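Local coordinates for protein importin-95 (Chaetomium thermophilum, PDB 4XRI) that serves as a flexible HEAT-repeat transport receptor for nuclear import of various protein cargoes and probably binds a small GTPase, at residues L339-D344 with W390-A395; Q433-T438 with M471-M476; D677-L682 with G719-A724. The protein carries 2 engineered substitutions. All blocks are in the same frame, centred on the assembly; numbering follows the deposited sequence.

Following the chain from the N terminus, three loops close one after another, and none nests in or crosses another. Contact 1 joins the end region of helix 324-340 to the start of helix 390-402, closing over helices 354-369 and 374-384. Contact 2 then ties the start of helix 432-449 to the turn after helix 455-472. The first two contacts are neighbours, with centres about 15 Å apart. They touch where Asp394 OD1 meets Ser437 OG in a probable hydrogen bond. Contact 3 comes much later and packs helix 665-682 on helix 711-725, across helix 690-701 in sequence. Its centre lies about 57 Å from that of contact 1, on the opposite side of the chain's centre.

Contact 1 of 3, residues L339-D344 with W390-A395; sequences LLTKQD and WHFRDA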
ATOM      1  N   LEU A 339      28.106   1.637  -7.878  1.00 39.00           N
ATOM      2  CA  LEU A 339      26.975   2.042  -8.706  1.00 44.33           C
ATOM      3  C   LEU A 339      26.317   3.315  -8.188  1.00 47.23           C
ATOM      4  O   LEU A 339      25.624   4.009  -8.931  1.00 49.09           O
ATOM      5  CB  LEU A 339      25.940   0.919  -8.782  1.00 37.78           C
ATOM      6  CG  LEU A 339      26.336  -0.301  -9.614  1.00 45.49           C
ATOM      7  CD1 LEU A 339      25.252  -1.363  -9.551  1.00 41.86           C
ATOM      8  CD2 LEU A 339      26.612   0.107 -11.057  1.00 51.32           C
ATOM      9  N   LEU A 340      26.530   3.615  -6.910  1.00 39.73           N
ATOM     10  CA  LEU A 340      26.022   4.851  -6.329  1.00 41.55           C
ATOM     11  C   LEU A 340      26.682   6.061  -6.982  1.00 47.37           C
ATOM     12  O   LEU A 340      26.109   7.149  -7.009  1.00 44.61           O
ATOM     13  CB  LEU A 340      26.250   4.885  -4.815  1.00 45.44           C
ATOM     14  CG  LEU A 340      25.402   3.955  -3.941  1.00 43.58           C
ATOM     15  CD1 LEU A 340      25.575   4.294  -2.470  1.00 40.88           C
ATOM     16  CD2 LEU A 340      23.931   4.021  -4.339  1.00 44.76           C
ATOM     17  N   THR A 341      27.883   5.861  -7.518  1.00 44.62           N
ATOM     18  CA  THR A 341      28.637   6.944  -8.141  1.00 50.86           C
ATOM     19  C   THR A 341      28.225   7.172  -9.594  1.00 52.74           C
ATOM     20  O   THR A 341      28.823   7.989 -10.292  1.00 48.57           O
ATOM     21  CB  THR A 341      30.155   6.675  -8.100  1.00 51.57           C
ATOM     22  OG1 THR A 341      30.487   5.643  -9.037  1.00 44.57           O
ATOM     23  CG2 THR A 341      30.590   6.252  -6.705  1.00 36.70           C
ATOM     24  N   LYS A 342      27.201   6.456 -10.043  1.00 46.92           N
ATOM     25  CA  LYS A 342      26.738   6.579 -11.421  1.00 53.31           C
ATOM     26  C   LYS A 342      25.484   7.442 -11.528  1.00 56.22           C
ATOM     27  O   LYS A 342      24.602   7.157 -12.338  1.00 54.29           O
ATOM     28  CB  LYS A 342      26.463   5.197 -12.019  1.00 51.36           C
ATOM     29  CG  LYS A 342      27.622   4.222 -11.914  1.00 50.75           C
ATOM     30  CD  LYS A 342      28.877   4.761 -12.579  1.00 55.72           C
ATOM     31  CE  LYS A 342      29.999   3.732 -12.537  1.00 59.31           C
ATOM     32  NZ  LYS A 342      31.300   4.288 -13.004  1.00 56.64           N
ATOM     33  N   GLN A 343      25.404   8.493 -10.716  1.00 54.56           N
ATOM     34  CA  GLN A 343      24.235   9.367 -10.735  1.00 56.93           C
ATOM     35  C   GLN A 343      24.113  10.097 -12.063  1.00 63.04           C
ATOM     36  O   GLN A 343      25.113  10.457 -12.682  1.00 62.18           O
ATOM     37  CB  GLN A 343      24.285  10.395  -9.598  1.00 56.10           C
ATOM     38  CG  GLN A 343      24.625   9.838  -8.234  1.00 53.50           C
ATOM     39  CD  GLN A 343      26.101   9.950  -7.921  1.00 56.67           C
ATOM     40  OE1 GLN A 343      26.947   9.748  -8.790  1.00 48.98           O
ATOM     41  NE2 GLN A 343      26.420  10.282  -6.675  1.00 57.65           N
ATOM     42  N   ASP A 344      22.877  10.304 -12.496  1.00 68.40           N
ATOM     43  CA  ASP A 344      22.601  11.173 -13.628  1.00 79.56           C
ATOM     44  C   ASP A 344      21.901  12.418 -13.111  1.00 84.91           C
ATOM     45  O   ASP A 344      20.724  12.377 -12.758  1.00 82.75           O
ATOM     46  CB  ASP A 344      21.747  10.463 -14.681  1.00 84.44           C
ATOM     47  CG  ASP A 344      21.731  11.198 -16.009  1.00 92.25           C
ATOM     48  OD1 ASP A 344      22.166  12.368 -16.056  1.00 97.21           O
ATOM     49  OD2 ASP A 344      21.281  10.602 -17.010  1.00 93.86           O
ATOM     50  N   TRP A 390      31.993  15.082  -7.112  1.00 51.89           N
ATOM     51  CA  TRP A 390      30.800  15.132  -6.274  1.00 54.91           C
ATOM     52  C   TRP A 390      30.025  13.817  -6.313  1.00 58.06           C
ATOM     53  O   TRP A 390      29.285  13.503  -5.382  1.00 54.21           O
ATOM     54  CB  TRP A 390      29.890  16.286  -6.699  1.00 55.54           C
ATOM     55  CG  TRP A 390      29.267  16.102  -8.046  1.00 55.13           C
ATOM     56  CD1 TRP A 390      29.748  16.553  -9.240  1.00 60.79           C
ATOM     57  CD2 TRP A 390      28.046  15.412  -8.340  1.00 54.62           C
ATOM     58  NE1 TRP A 390      28.902  16.189 -10.259  1.00 63.25           N
ATOM     59  CE2 TRP A 390      27.849  15.488  -9.733  1.00 60.04           C
ATOM     60  CE3 TRP A 390      27.100  14.739  -7.559  1.00 52.15           C
ATOM     61  CZ2 TRP A 390      26.746  14.915 -10.363  1.00 57.41           C
ATOM     62  CZ3 TRP A 390      26.006  14.171  -8.187  1.00 51.54           C
ATOM     63  CH2 TRP A 390      25.838  14.264  -9.576  1.00 56.97           C
ATOM     64  N   HIS A 391      30.192  13.058  -7.395  1.00 52.61           N
ATOM     65  CA  HIS A 391      29.576  11.739  -7.519  1.00 49.31           C
ATOM     66  C   HIS A 391      29.935  10.850  -6.336  1.00 44.77           C
ATOM     67  O   HIS A 391      29.089  10.136  -5.798  1.00 47.96           O
ATOM     68  CB  HIS A 391      30.007  11.050  -8.818  1.00 55.24           C
ATOM     69  CG  HIS A 391      29.506  11.717 -10.060  1.00 61.48           C
ATOM     70  ND1 HIS A 391      30.200  12.724 -10.699  1.00 66.16           N
ATOM     71  CD2 HIS A 391      28.386  11.511 -10.792  1.00 59.73           C
ATOM     72  CE1 HIS A 391      29.524  13.113 -11.764  1.00 66.73           C
ATOM     73  NE2 HIS A 391      28.418  12.393 -11.844  1.00 64.75           N
ATOM     74  N   PHE A 392      31.201  10.905  -5.938  1.00 43.20           N
ATOM     75  CA  PHE A 392      31.724  10.034  -4.895  1.00 44.45           C
ATOM     76  C   PHE A 392      31.415  10.547  -3.492  1.00 48.82           C
ATOM     77  O   PHE A 392      31.185   9.757  -2.578  1.00 48.49           O
ATOM     78  CB  PHE A 392      33.233   9.861  -5.070  1.00 45.14           C
ATOM     79  CG  PHE A 392      33.611   8.993  -6.237  1.00 49.10           C
ATOM     80  CD1 PHE A 392      34.000   7.679  -6.039  1.00 44.63           C
ATOM     81  CD2 PHE A 392      33.561   9.484  -7.531  1.00 51.49           C
ATOM     82  CE1 PHE A 392      34.342   6.874  -7.109  1.00 52.22           C
ATOM     83  CE2 PHE A 392      33.901   8.684  -8.605  1.00 52.82           C
ATOM     84  CZ  PHE A 392      34.293   7.377  -8.393  1.00 51.83           C
ATOM     85  N   ARG A 393      31.410  11.866  -3.322  1.00 44.21           N
ATOM     86  CA  ARG A 393      31.007  12.458  -2.050  1.00 42.98           C
ATOM     87  C   ARG A 393      29.533  12.173  -1.795  1.00 46.05           C
ATOM     88  O   ARG A 393      29.148  11.767  -0.697  1.00 45.67           O
ATOM     89  CB  ARG A 393      31.265  13.967  -2.032  1.00 40.80           C
ATOM     90  CG  ARG A 393      32.731  14.353  -2.146  1.00 51.39           C
ATOM     91  CD  ARG A 393      32.972  15.765  -1.630  1.00 46.83           C
ATOM     92  NE  ARG A 393      32.158  16.761  -2.323  1.00 50.00           N
ATOM     93  CZ  ARG A 393      32.454  17.276  -3.511  1.00 49.00           C
ATOM     94  NH1 ARG A 393      33.546  16.882  -4.152  1.00 48.56           N
ATOM     95  NH2 ARG A 393      31.656  18.180  -4.061  1.00 47.73           N
ATOM     96  N   ASP A 394      28.719  12.391  -2.824  1.00 50.30           N
ATOM     97  CA  ASP A 394      27.293  12.109  -2.761  1.00 50.99           C
ATOM     98  C   ASP A 394      27.048  10.634  -2.471  1.00 46.11           C
ATOM     99  O   ASP A 394      26.183  10.286  -1.669  1.00 46.69           O
ATOM    100  CB  ASP A 394      26.604  12.508  -4.067  1.00 45.95           C
ATOM    101  CG  ASP A 394      25.114  12.229  -4.046  1.00 47.87           C
ATOM    102  OD1 ASP A 394      24.363  13.068  -3.509  1.00 47.24           O
ATOM    103  OD2 ASP A 394      24.694  11.177  -4.571  1.00 52.14           O
ATOM    104  N   ALA A 395      27.815   9.772  -3.130  1.00 43.43           N
ATOM    105  CA  ALA A 395      27.708   8.333  -2.915  1.00 43.72           C
ATOM    106  C   ALA A 395      28.057   7.974  -1.477  1.00 45.94           C
ATOM    107  O   ALA A 395      27.409   7.129  -0.857  1.00 40.33           O
ATOM    108  CB  ALA A 395      28.611   7.585  -3.879  1.00 41.60           C
TER
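In this HEAT-repeat solenoid, the loop after helix 324-340 reaches across to the first turns of helix 390-402. Gln343 carries most of the polar contact. Gln343 CB lies 4.2 Å from Trp390 CH2. From there the chain bends sharply, with chi2 at 95°, and CG passes near the Asp394 carboxylate. This bend turns the amide in toward the helix. At the tip, NE2 spends both of its N-H groups. Gln343 NE2 gives one to His391 O at 2.8 Å, nearly straight at 166° and on a lone pair of the carbonyl. Gln343 NE2 gives the other to Asp394 OD2 at 2.9 Å, meeting the oxygen from above the carboxylate plane. Both partners lie close to the amide plane, so the two bonds fix the rotation of the amide. His391 O also accepts from Ala395 N, the normal helical bond, and so is held twice. OE1 of Gln343 sits at the edge of the imidazole, 3.0 Å from His391 CD2. On the far side of that ring, ND1 is bonded to Asp389. Asp394 is steadied by its second oxygen, which is bonded to Ser437 of helix 432-449.

Thr341 and Leu340 supply the apolar half. Thr341 OG1 turns back to Gln338 O. Thr341 CG2 instead lies over one face of Phe392, 3.9 Å from the ring centroid, in a CH-pi contact. Thr341 CG2 is also 3.7 Å from Ala395 CB. Phe380 of helix 374-384 touches both Thr341 and Ala395. Leu340 CB also meets Ala395 CB at 3.7 Å, and Leu340 CD1 lies 3.7 Å from Ala395 O.

Contact 2 of 3, residues Q433-T438 with M471-M476; sequences QVRDST and MNSPKM. With SO4 (sulfate ion), chain J.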
ATOM      1  N   GLN A 433      23.334  18.236  -4.930  1.00 51.26           N
ATOM      2  CA  GLN A 433      23.037  16.813  -4.819  1.00 51.48           C
ATOM      3  C   GLN A 433      23.595  16.265  -3.512  1.00 54.70           C
ATOM      4  O   GLN A 433      22.920  15.520  -2.802  1.00 54.35           O
ATOM      5  CB  GLN A 433      23.613  16.029  -6.001  1.00 51.41           C
ATOM      6  CG  GLN A 433      23.000  16.369  -7.347  1.00 67.18           C
ATOM      7  CD  GLN A 433      23.700  17.526  -8.035  1.00 79.56           C
ATOM      8  OE1 GLN A 433      24.702  18.045  -7.540  1.00 80.12           O
ATOM      9  NE2 GLN A 433      23.176  17.934  -9.185  1.00 82.33           N
ATOM     10  N   VAL A 434      24.832  16.642  -3.204  1.00 53.52           N
ATOM     11  CA  VAL A 434      25.496  16.191  -1.987  1.00 48.97           C
ATOM     12  C   VAL A 434      24.768  16.704  -0.750  1.00 44.57           C
ATOM     13  O   VAL A 434      24.595  15.977   0.227  1.00 40.04           O
ATOM     14  CB  VAL A 434      26.968  16.654  -1.943  1.00 51.67           C
ATOM     15  CG1 VAL A 434      27.594  16.335  -0.593  1.00 49.50           C
ATOM     16  CG2 VAL A 434      27.759  16.001  -3.063  1.00 49.05           C
ATOM     17  N   ARG A 435      24.338  17.961  -0.808  1.00 40.17           N
ATOM     18  CA  ARG A 435      23.610  18.578   0.297  1.00 49.53           C
ATOM     19  C   ARG A 435      22.270  17.898   0.546  1.00 47.29           C
ATOM     20  O   ARG A 435      21.871  17.695   1.692  1.00 47.15           O
ATOM     21  CB  ARG A 435      23.392  20.067   0.028  1.00 50.54           C
ATOM     22  CG  ARG A 435      24.580  20.941   0.398  1.00 61.14           C
ATOM     23  CD  ARG A 435      24.275  22.402   0.140  1.00 68.38           C
ATOM     24  NE  ARG A 435      24.441  22.754  -1.267  1.00 74.31           N
ATOM     25  CZ  ARG A 435      23.862  23.799  -1.845  1.00 75.90           C
ATOM     26  NH1 ARG A 435      24.072  24.047  -3.131  1.00 73.95           N
ATOM     27  NH2 ARG A 435      23.066  24.590  -1.140  1.00 78.94           N
ATOM     28  N   ASP A 436      21.581  17.549  -0.536  1.00 55.09           N
ATOM     29  CA  ASP A 436      20.296  16.866  -0.438  1.00 52.81           C
ATOM     30  C   ASP A 436      20.467  15.473   0.157  1.00 48.68           C
ATOM     31  O   ASP A 436      19.715  15.069   1.046  1.00 43.90           O
ATOM     32  CB  ASP A 436      19.630  16.766  -1.811  1.00 54.87           C
ATOM     33  CG  ASP A 436      18.232  16.184  -1.736  1.00 58.46           C
ATOM     34  OD1 ASP A 436      17.500  16.521  -0.783  1.00 58.10           O
ATOM     35  OD2 ASP A 436      17.863  15.391  -2.629  1.00 59.27           O
ATOM     36  N   SER A 437      21.462  14.745  -0.342  1.00 43.16           N
ATOM     37  CA  SER A 437      21.758  13.402   0.145  1.00 43.49           C
ATOM     38  C   SER A 437      22.237  13.441   1.589  1.00 47.74           C
ATOM     39  O   SER A 437      22.031  12.496   2.348  1.00 49.95           O
ATOM     40  CB  SER A 437      22.811  12.727  -0.738  1.00 40.20           C
ATOM     41  OG  SER A 437      22.345  12.591  -2.070  1.00 42.99           O
ATOM     42  N   THR A 438      22.886  14.540   1.957  1.00 44.67           N
ATOM     43  CA  THR A 438      23.372  14.717   3.319  1.00 44.83           C
ATOM     44  C   THR A 438      22.211  14.928   4.283  1.00 42.70           C
ATOM     45  O   THR A 438      22.157  14.319   5.352  1.00 44.15           O
ATOM     46  CB  THR A 438      24.340  15.906   3.422  1.00 48.44           C
ATOM     47  OG1 THR A 438      25.509  15.639   2.637  1.00 44.50           O
ATOM     48  CG2 THR A 438      24.748  16.131   4.864  1.00 49.71           C
ATOM     49  N   MET A 471      15.270  26.925   4.312  1.00 48.08           N
ATOM     50  CA  MET A 471      14.884  28.311   4.076  1.00 54.12           C
ATOM     51  C   MET A 471      15.590  28.949   2.880  1.00 64.64           C
ATOM     52  O   MET A 471      15.186  30.019   2.421  1.00 71.14           O
ATOM     53  CB  MET A 471      15.142  29.144   5.336  1.00 51.36           C
ATOM     54  CG  MET A 471      14.370  28.657   6.560  1.00 46.30           C
ATOM     55  SD  MET A 471      14.711  29.602   8.061  1.00 63.09           S
ATOM     56  CE  MET A 471      13.924  31.161   7.667  1.00 56.47           C
ATOM     57  N   ASN A 472      16.633  28.301   2.370  1.00 59.14           N
ATOM     58  CA  ASN A 472      17.409  28.894   1.283  1.00 56.39           C
ATOM     59  C   ASN A 472      17.613  27.997   0.061  1.00 60.27           C
ATOM     60  O   ASN A 472      18.053  28.471  -0.989  1.00 64.44           O
ATOM     61  CB  ASN A 472      18.779  29.335   1.802  1.00 58.74           C
ATOM     62  CG  ASN A 472      18.680  30.268   2.992  1.00 69.26           C
ATOM     63  OD1 ASN A 472      18.261  31.417   2.860  1.00 78.31           O
ATOM     64  ND2 ASN A 472      19.079  29.781   4.162  1.00 68.29           N
ATOM     65  N   SER A 473      17.297  26.711   0.185  1.00 63.73           N
ATOM     66  CA  SER A 473      17.556  25.776  -0.908  1.00 60.11           C
ATOM     67  C   SER A 473      16.409  24.790  -1.124  1.00 66.59           C
ATOM     68  O   SER A 473      16.408  23.702  -0.553  1.00 67.59           O
ATOM     69  CB  SER A 473      18.859  25.015  -0.649  1.00 53.85           C
ATOM     70  OG  SER A 473      19.938  25.911  -0.440  1.00 59.52           O
ATOM     71  N   PRO A 474      15.438  25.166  -1.971  1.00 69.53           N
ATOM     72  CA  PRO A 474      14.234  24.381  -2.283  1.00 66.16           C
ATOM     73  C   PRO A 474      14.508  22.933  -2.687  1.00 60.67           C
ATOM     74  O   PRO A 474      13.727  22.047  -2.337  1.00 57.29           O
ATOM     75  CB  PRO A 474      13.617  25.147  -3.457  1.00 66.42           C
ATOM     76  CG  PRO A 474      14.054  26.548  -3.246  1.00 71.34           C
ATOM     77  CD  PRO A 474      15.441  26.462  -2.671  1.00 71.69           C
ATOM     78  N   LYS A 475      15.600  22.704  -3.410  1.00 56.44           N
ATOM     79  CA  LYS A 475      15.940  21.373  -3.910  1.00 65.00           C
ATOM     80  C   LYS A 475      16.126  20.356  -2.783  1.00 61.94           C
ATOM     81  O   LYS A 475      15.886  19.162  -2.967  1.00 61.00           O
ATOM     82  CB  LYS A 475      17.208  21.449  -4.768  1.00 74.72           C
ATOM     83  CG  LYS A 475      17.801  20.107  -5.188  1.00 81.89           C
ATOM     84  CD  LYS A 475      17.021  19.450  -6.312  1.00 80.69           C
ATOM     85  CE  LYS A 475      17.800  18.272  -6.883  1.00 75.58           C
ATOM     86  NZ  LYS A 475      18.195  17.300  -5.824  1.00 71.31           N
ATOM     87  N   MET A 476      16.532  20.832  -1.610  1.00 58.56           N
ATOM     88  CA  MET A 476      16.756  19.945  -0.473  1.00 58.56           C
ATOM     89  C   MET A 476      15.718  20.149   0.631  1.00 56.73           C
ATOM     90  O   MET A 476      15.801  19.526   1.692  1.00 56.48           O
ATOM     91  CB  MET A 476      18.163  20.152   0.086  1.00 58.80           C
ATOM     92  CG  MET A 476      18.470  21.586   0.481  1.00 56.38           C
ATOM     93  SD  MET A 476      20.197  21.836   0.926  1.00 59.53           S
ATOM     94  CE  MET A 476      20.313  20.789   2.370  1.00 57.63           C
TER
HETATM   95  S   SO4 J 909      26.789  19.630  -9.893  0.68 88.31           S
HETATM   96  O1  SO4 J 909      27.124  18.545  -8.977  0.68 86.72           O
HETATM   97  O2  SO4 J 909      25.373  19.965  -9.760  0.68 87.85           O
HETATM   98  O3  SO4 J 909      27.599  20.802  -9.572  0.68 89.02           O
HETATM   99  O4  SO4 J 909      27.061  19.211 -11.265  0.68 85.15           O
HETATM  100  O   HOH W   1      22.342  25.100   1.277  1.00 62.20           O
HETATM  101  O   HOH W   2      14.789  17.329  -0.920  1.00 47.06           O
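Asp436 OD1 is gripped by two bonds. One comes from Ser479 OG, just beyond the turn, and in the other a water donates to Asp436 OD1 at 2.8 Å. That water also donates to Lys475 O at 3.0 Å, so it links helix 432-449 to the turn. Asp436 OD2 faces Lys475 NZ in a long salt bridge of 3.7 Å. The lysine chain is bent at chi2 and chi4, which brings its amine round to the acid.

This is a surface join in the all-helical solenoid. The first turns of helix 432-449 rest on the turn that follows helix 455-472. Met476 is its buried apolar piece. Its side chain crosses that of Arg435 at about a right angle. Met476 SD lies 3.8 Å from Arg435 CB, and Met476 CE is 3.5 Å from Arg435 O. Arg435 NH2 donates to a second water at 2.6 Å, which lies at the guanidinium edge and is also bonded to Ser473 OG. Arg435 NH1 turns back to Glu430 O.

Gln433 points away from the turn. Gln433 NE2 donates to O2 of a sulfate ion, probably from the crystallisation liquor, at 3.0 Å, while OE1 is bonded to Ser431 OG. An alanine here would remove the amide, would probably lose one hold on this ion and is likely to leave Ser431 less firmly held. Ser431 OG also bonds the sulfate.

Contact 3 of 3, residues D677-L682 with G719-A724; sequences DVTRSL and GDIASA
Segments 677-682 and 719-724, of helices 665-682 and 711-725, run in nearly the same direction, their axes 8.7 Å apart at closest approach and inclined by 28°. Central Thr679 holds OG1 in the crowded position between the backbone N and the carbonyl carbon. Its one proton is shared between Val675 O, the stronger partner, and Ser676 O. Thr679 OG1 also lies 3.4 Å from Asp720 CB, and Thr679 CG2 4.1 Å from Ile721 CG1. Ala724 CB lies 3.8 Å from Thr679 O. A small residue here is consistent with Thr679 and Ala724 having the nearest CA atoms.

Two roughly parallel helices with helix 690-701 between them in sequence fit the stacking of successive helical hairpins in a solenoid. Ile721 points away from segment 677-682, onto helix 690-701.

On the more exposed side, Arg680 CG and CD pass the Asp720 carboxylate obliquely. The bend at chi3 lets Arg680 NH1 donate to Asp720 OD1 at 3.2 Å in a salt bridge, at 159°. The oxygen lies at the guanidinium edge, but the N-H meets it from above the carboxylate plane. Asp720 OD2 is bonded to Ser676 OG. A water donates to Asp720 O at 2.7 Å and weakly to Thr679 O.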
ATOM      1  N   ASP A 677     -16.884  10.822  17.897  1.00 34.55           N
ATOM      2  CA  ASP A 677     -16.182  11.864  18.637  1.00 40.20           C
ATOM      3  C   ASP A 677     -17.142  12.723  19.452  1.00 41.80           C
ATOM      4  O   ASP A 677     -16.936  12.935  20.646  1.00 46.56           O
ATOM      5  CB  ASP A 677     -15.380  12.753  17.682  1.00 44.16           C
ATOM      6  CG  ASP A 677     -14.226  12.022  17.038  1.00 49.13           C
ATOM      7  OD1 ASP A 677     -13.637  11.147  17.704  1.00 58.15           O
ATOM      8  OD2 ASP A 677     -13.909  12.323  15.867  1.00 47.88           O
ATOM      9  N   VAL A 678     -18.189  13.210  18.795  1.00 42.84           N
ATOM     10  CA  VAL A 678     -19.142  14.119  19.420  1.00 41.33           C
ATOM     11  C   VAL A 678     -19.914  13.466  20.570  1.00 39.16           C
ATOM     12  O   VAL A 678     -20.101  14.079  21.622  1.00 40.87           O
ATOM     13  CB  VAL A 678     -20.139  14.666  18.374  1.00 45.28           C
ATOM     14  CG1 VAL A 678     -21.341  15.310  19.049  1.00 42.26           C
ATOM     15  CG2 VAL A 678     -19.444  15.664  17.455  1.00 46.72           C
ATOM     16  N   THR A 679     -20.353  12.226  20.374  1.00 39.63           N
ATOM     17  CA  THR A 679     -21.124  11.528  21.397  1.00 43.46           C
ATOM     18  C   THR A 679     -20.258  11.162  22.598  1.00 45.20           C
ATOM     19  O   THR A 679     -20.721  11.183  23.739  1.00 39.08           O
ATOM     20  CB  THR A 679     -21.781  10.249  20.843  1.00 42.61           C
ATOM     21  OG1 THR A 679     -20.780   9.399  20.270  1.00 44.61           O
ATOM     22  CG2 THR A 679     -22.809  10.601  19.783  1.00 35.48           C
ATOM     23  N   ARG A 680     -18.999  10.829  22.339  1.00 44.66           N
ATOM     24  CA  ARG A 680     -18.074  10.481  23.410  1.00 43.74           C
ATOM     25  C   ARG A 680     -17.608  11.724  24.162  1.00 44.03           C
ATOM     26  O   ARG A 680     -17.428  11.691  25.381  1.00 45.88           O
ATOM     27  CB  ARG A 680     -16.871   9.717  22.851  1.00 45.04           C
ATOM     28  CG  ARG A 680     -17.203   8.308  22.384  1.00 52.95           C
ATOM     29  CD  ARG A 680     -16.036   7.654  21.658  1.00 60.17           C
ATOM     30  NE  ARG A 680     -14.897   7.411  22.539  1.00 70.57           N
ATOM     31  CZ  ARG A 680     -14.796   6.370  23.362  1.00 77.85           C
ATOM     32  NH1 ARG A 680     -15.773   5.475  23.422  1.00 79.53           N
ATOM     33  NH2 ARG A 680     -13.722   6.229  24.126  1.00 78.40           N
ATOM     34  N   SER A 681     -17.423  12.820  23.433  1.00 42.66           N
ATOM     35  CA  SER A 681     -16.916  14.055  24.024  1.00 45.58           C
ATOM     36  C   SER A 681     -18.000  14.835  24.760  1.00 44.96           C
ATOM     37  O   SER A 681     -17.741  15.437  25.802  1.00 45.96           O
ATOM     38  CB  SER A 681     -16.284  14.943  22.949  1.00 46.24           C
ATOM     39  OG  SER A 681     -15.163  14.308  22.359  1.00 50.91           O
ATOM     40  N   LEU A 682     -19.212  14.831  24.215  1.00 38.65           N
ATOM     41  CA  LEU A 682     -20.311  15.594  24.798  1.00 39.88           C
ATOM     42  C   LEU A 682     -21.134  14.746  25.759  1.00 47.29           C
ATOM     43  O   LEU A 682     -21.816  15.275  26.635  1.00 48.43           O
ATOM     44  CB  LEU A 682     -21.216  16.163  23.702  1.00 48.00           C
ATOM     45  CG  LEU A 682     -20.842  17.502  23.056  1.00 51.01           C
ATOM     46  CD1 LEU A 682     -19.442  17.478  22.468  1.00 57.99           C
ATOM     47  CD2 LEU A 682     -21.863  17.863  21.983  1.00 50.47           C
ATOM     48  N   GLY A 719     -22.463   1.883  19.306  1.00 31.77           N
ATOM     49  CA  GLY A 719     -21.991   1.674  20.660  1.00 31.06           C
ATOM     50  C   GLY A 719     -21.799   2.976  21.406  1.00 35.05           C
ATOM     51  O   GLY A 719     -22.187   3.098  22.564  1.00 37.23           O
ATOM     52  N   ASP A 720     -21.202   3.956  20.735  1.00 38.15           N
ATOM     53  CA  ASP A 720     -20.975   5.271  21.330  1.00 38.15           C
ATOM     54  C   ASP A 720     -22.280   6.011  21.613  1.00 36.13           C
ATOM     55  O   ASP A 720     -22.418   6.666  22.649  1.00 39.29           O
ATOM     56  CB  ASP A 720     -20.088   6.120  20.418  1.00 38.39           C
ATOM     57  CG  ASP A 720     -18.689   5.555  20.279  1.00 38.17           C
ATOM     58  OD1 ASP A 720     -18.122   5.115  21.299  1.00 41.57           O
ATOM     59  OD2 ASP A 720     -18.154   5.550  19.153  1.00 40.80           O
ATOM     60  N   ILE A 721     -23.233   5.900  20.692  1.00 32.30           N
ATOM     61  CA  ILE A 721     -24.533   6.539  20.856  1.00 31.90           C
ATOM     62  C   ILE A 721     -25.284   5.930  22.039  1.00 31.95           C
ATOM     63  O   ILE A 721     -25.891   6.646  22.841  1.00 39.48           O
ATOM     64  CB  ILE A 721     -25.383   6.417  19.580  1.00 34.87           C
ATOM     65  CG1 ILE A 721     -24.811   7.317  18.483  1.00 35.49           C
ATOM     66  CG2 ILE A 721     -26.835   6.786  19.856  1.00 25.52           C
ATOM     67  CD1 ILE A 721     -25.490   7.148  17.144  1.00 36.30           C
ATOM     68  N   ALA A 722     -25.226   4.605  22.144  1.00 35.54           N
ATOM     69  CA  ALA A 722     -25.863   3.883  23.242  1.00 34.53           C
ATOM     70  C   ALA A 722     -25.337   4.366  24.591  1.00 39.24           C
ATOM     71  O   ALA A 722     -26.102   4.572  25.532  1.00 35.75           O
ATOM     72  CB  ALA A 722     -25.641   2.382  23.093  1.00 28.76           C
ATOM     73  N   SER A 723     -24.021   4.537  24.674  1.00 38.58           N
ATOM     74  CA  SER A 723     -23.384   5.036  25.889  1.00 41.33           C
ATOM     75  C   SER A 723     -23.846   6.450  26.219  1.00 37.57           C
ATOM     76  O   SER A 723     -24.037   6.797  27.385  1.00 40.35           O
ATOM     77  CB  SER A 723     -21.859   5.015  25.749  1.00 45.18           C
ATOM     78  OG  SER A 723     -21.352   3.700  25.863  1.00 51.61           O
ATOM     79  N   ALA A 724     -24.028   7.259  25.184  1.00 35.74           N
ATOM     80  CA  ALA A 724     -24.381   8.659  25.361  1.00 38.05           C
ATOM     81  C   ALA A 724     -25.827   8.852  25.810  1.00 45.53           C
ATOM     82  O   ALA A 724     -26.113   9.725  26.630  1.00 44.56           O
ATOM     83  CB  ALA A 724     -24.127   9.430  24.070  1.00 35.50           C
TER
HETATM   84  O   HOH W   3     -20.377   7.794  23.999  1.00 51.17           O